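Long-range contact in P91 (PDB 4ZI5), which hydrolyses phosphotriesters as a promiscuous activity and belongs to the dienelactone hydrolase family of alpha/beta hydrolases: residues 13-18 against 32-37. Numbering follows the deposited sequence.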
loop_
_atom_site.group_PDB
_atom_site.type_symbol
_atom_site.label_atom_id
_atom_site.label_comp_id
_atom_site.label_asym_id
_atom_site.label_seq_id
_atom_site.Cartn_x
_atom_site.Cartn_y
_atom_site.Cartn_z
ATOM N N ALA A 13 18.364 -0.131 -24.944
ATOM C CA ALA A 13 18.023 1.062 -24.159
ATOM C C ALA A 13 16.701 1.724 -24.603
ATOM O O ALA A 13 16.232 1.552 -25.735
ATOM C CB ALA A 13 19.166 2.072 -24.198
ATOM N N MET A 14 16.102 2.470 -23.680
ATOM C CA MET A 14 14.902 3.234 -23.982
ATOM C C MET A 14 15.288 4.473 -24.784
ATOM O O MET A 14 16.431 4.907 -24.745
ATOM C CB MET A 14 14.201 3.626 -22.681
ATOM C CG MET A 14 13.797 2.431 -21.816
ATOM S SD MET A 14 12.687 1.291 -22.662
ATOM C CE MET A 14 13.751 -0.041 -23.227
ATOM N N THR A 15 14.332 5.046 -25.498
ATOM C CA THR A 15 14.590 6.278 -26.264
ATOM C C THR A 15 13.723 7.400 -25.755
ATOM O O THR A 15 12.693 7.164 -25.102
ATOM C CB THR A 15 14.316 6.045 -27.760
ATOM O OG1 THR A 15 14.988 4.852 -28.164
ATOM C CG2 THR A 15 14.848 7.194 -28.620
ATOM N N ALA A 16 14.149 8.633 -26.034
ATOM C CA ALA A 16 13.384 9.802 -25.630
ATOM C C ALA A 16 13.398 10.822 -26.753
ATOM O O ALA A 16 14.374 10.909 -27.511
ATOM C CB ALA A 16 13.957 10.399 -24.363
ATOM N N ARG A 17 12.361 11.643 -26.802
ATOM C CA ARG A 17 12.307 12.723 -27.782
ATOM C C ARG A 17 11.550 13.889 -27.194
ATOM O O ARG A 17 10.651 13.704 -26.361
ATOM C CB ARG A 17 11.652 12.222 -29.064
ATOM C CG ARG A 17 10.150 11.949 -28.979
ATOM C CD ARG A 17 9.638 11.413 -30.293
ATOM N NE ARG A 17 8.182 11.219 -30.351
ATOM C CZ ARG A 17 7.558 10.048 -30.493
ATOM N NH1 ARG A 17 8.222 8.888 -30.509
ATOM N NH2 ARG A 17 6.226 10.043 -30.586
ATOM N N LYS A 18 11.881 15.102 -27.654
ATOM C CA LYS A 18 11.167 16.287 -27.208
ATOM C C LYS A 18 9.808 16.371 -27.880
ATOM O O LYS A 18 9.650 15.944 -29.038
ATOM C CB LYS A 18 11.986 17.547 -27.482
ATOM C CG LYS A 18 13.328 17.565 -26.750
ATOM C CD LYS A 18 13.188 17.485 -25.239
ATOM C CE LYS A 18 14.477 17.043 -24.558
ATOM N NZ LYS A 18 15.751 17.636 -25.036
ATOM N N PHE A 32 9.264 12.733 -24.165
ATOM C CA PHE A 32 8.488 11.516 -24.369
ATOM C C PHE A 32 9.440 10.331 -24.429
ATOM O O PHE A 32 10.383 10.326 -25.226
ATOM C CB PHE A 32 7.709 11.624 -25.669
ATOM C CG PHE A 32 6.876 10.436 -25.991
ATOM C CD1 PHE A 32 5.702 10.180 -25.292
ATOM C CD2 PHE A 32 7.240 9.579 -27.031
ATOM C CE1 PHE A 32 4.918 9.100 -25.607
ATOM C CE2 PHE A 32 6.460 8.492 -27.368
ATOM C CZ PHE A 32 5.284 8.256 -26.664
ATOM N N HIS A 33 9.160 9.319 -23.592
ATOM C CA HIS A 33 9.976 8.119 -23.470
ATOM C C HIS A 33 9.219 6.888 -23.905
ATOM O O HIS A 33 8.074 6.660 -23.488
ATOM C CB HIS A 33 10.418 7.942 -22.027
ATOM C CG HIS A 33 11.315 9.029 -21.538
ATOM N ND1 HIS A 33 12.611 8.794 -21.151
ATOM C CD2 HIS A 33 11.104 10.359 -21.375
ATOM C CE1 HIS A 33 13.170 9.934 -20.785
ATOM N NE2 HIS A 33 12.278 10.896 -20.899
ATOM N N TRP A 34 9.864 6.073 -24.733
ATOM C CA TRP A 34 9.269 4.816 -25.173
ATOM C C TRP A 34 10.362 3.796 -25.550
ATOM O O TRP A 34 11.540 4.160 -25.762
ATOM C CB TRP A 34 8.272 5.068 -26.337
ATOM C CG TRP A 34 8.921 5.179 -27.679
ATOM C CD1 TRP A 34 8.889 4.240 -28.695
ATOM C CD2 TRP A 34 9.734 6.266 -28.164
ATOM N NE1 TRP A 34 9.640 4.682 -29.759
ATOM C CE2 TRP A 34 10.152 5.924 -29.467
ATOM C CE3 TRP A 34 10.152 7.484 -27.621
ATOM C CZ2 TRP A 34 10.981 6.759 -30.234
ATOM C CZ3 TRP A 34 10.989 8.315 -28.389
ATOM C CH2 TRP A 34 11.393 7.942 -29.668
ATOM N N ASP A 35 9.960 2.524 -25.576
ATOM C CA ASP A 35 10.828 1.441 -26.046
ATOM C C ASP A 35 10.609 1.249 -27.547
ATOM O O ASP A 35 9.546 0.783 -27.962
ATOM C CB ASP A 35 10.470 0.153 -25.286
ATOM C CG ASP A 35 11.400 -1.021 -25.594
ATOM O OD1 ASP A 35 12.315 -0.940 -26.448
ATOM O OD2 ASP A 35 11.236 -2.035 -24.905
ATOM N N GLU A 36 11.620 1.590 -28.357
ATOM C CA GLU A 36 11.581 1.332 -29.819
ATOM C C GLU A 36 11.545 -0.154 -30.151
ATOM O O GLU A 36 11.090 -0.534 -31.233
ATOM C CB GLU A 36 12.794 1.935 -30.542
ATOM C CG GLU A 36 12.898 3.441 -30.466
ATOM C CD GLU A 36 14.030 4.009 -31.328
ATOM O OE1 GLU A 36 15.127 4.271 -30.811
ATOM O OE2 GLU A 36 13.810 4.207 -32.534
ATOM N N GLY A 37 12.015 -0.992 -29.227
ATOM C CA GLY A 37 11.938 -2.449 -29.370
ATOM C C GLY A 37 10.531 -3.016 -29.335
ATOM O O GLY A 37 10.302 -4.125 -29.816
HETATM O O HOH W 1 14.208 2.237 -27.428
HETATM O O HOH W 2 13.884 6.699 -22.456
#
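The indole of Trp34 stands between Thr15 and Arg17, and both of its faces are used. Over one face comes Thr15 CB, 4.1 Å from the centroid of the six-membered ring, a CH-pi contact. On the opposite face Arg17 NH1 sits 3.3 Å above the ring plane, displaced toward the rim, in a cation-pi contact. The guanidinium does not lie flat there: its plane is turned 70° from the indole, so the group meets the ring by its edge. One of its own faces is covered by Phe32, with CD2 3.5 Å from Arg17 CZ. Beyond the pair of segments, Glu119 forms a salt bridge with NH1 and Gln117 accepts a hydrogen bond from NH2, fixing the group's rotation. An alanine in place of Arg17 would probably cost the Trp34 face its cation-pi partner and leave Glu119 without its charged mate.

The side chains of Thr15, Arg17, Phe32 and Trp34 share one face of an antiparallel beta hairpin, strands 15-23 and 26-34, at the edge of the alpha/beta-hydrolase sheet; strand 26-34 goes on to pair with strand 71-74. Thr15 with Trp34 and Arg17 with Phe32 are hydrogen-bonded pairs, the bond from Phe32 N to Arg17 O being nearly straight at 178°. Ala16 and His33, the non-hydrogen-bonded pair between them, face the other way, where His33 touches helix 56-67, and Ala16 CB rests over the centre of the imidazole, 3.7 Å above its plane. His33 NE2 is hydrogen-bonded to Glu31.

Thr15 OG1, anti to its own carbonyl carbon (chi1 -49°), donates to Glu36 OE1 at 2.7 Å. A water donates to that same hydroxyl and to Ala13 O while accepting from Glu36 N. Met14 bends at chi2 and chi3, and its CE lies 3.5 Å from Asp35 CG.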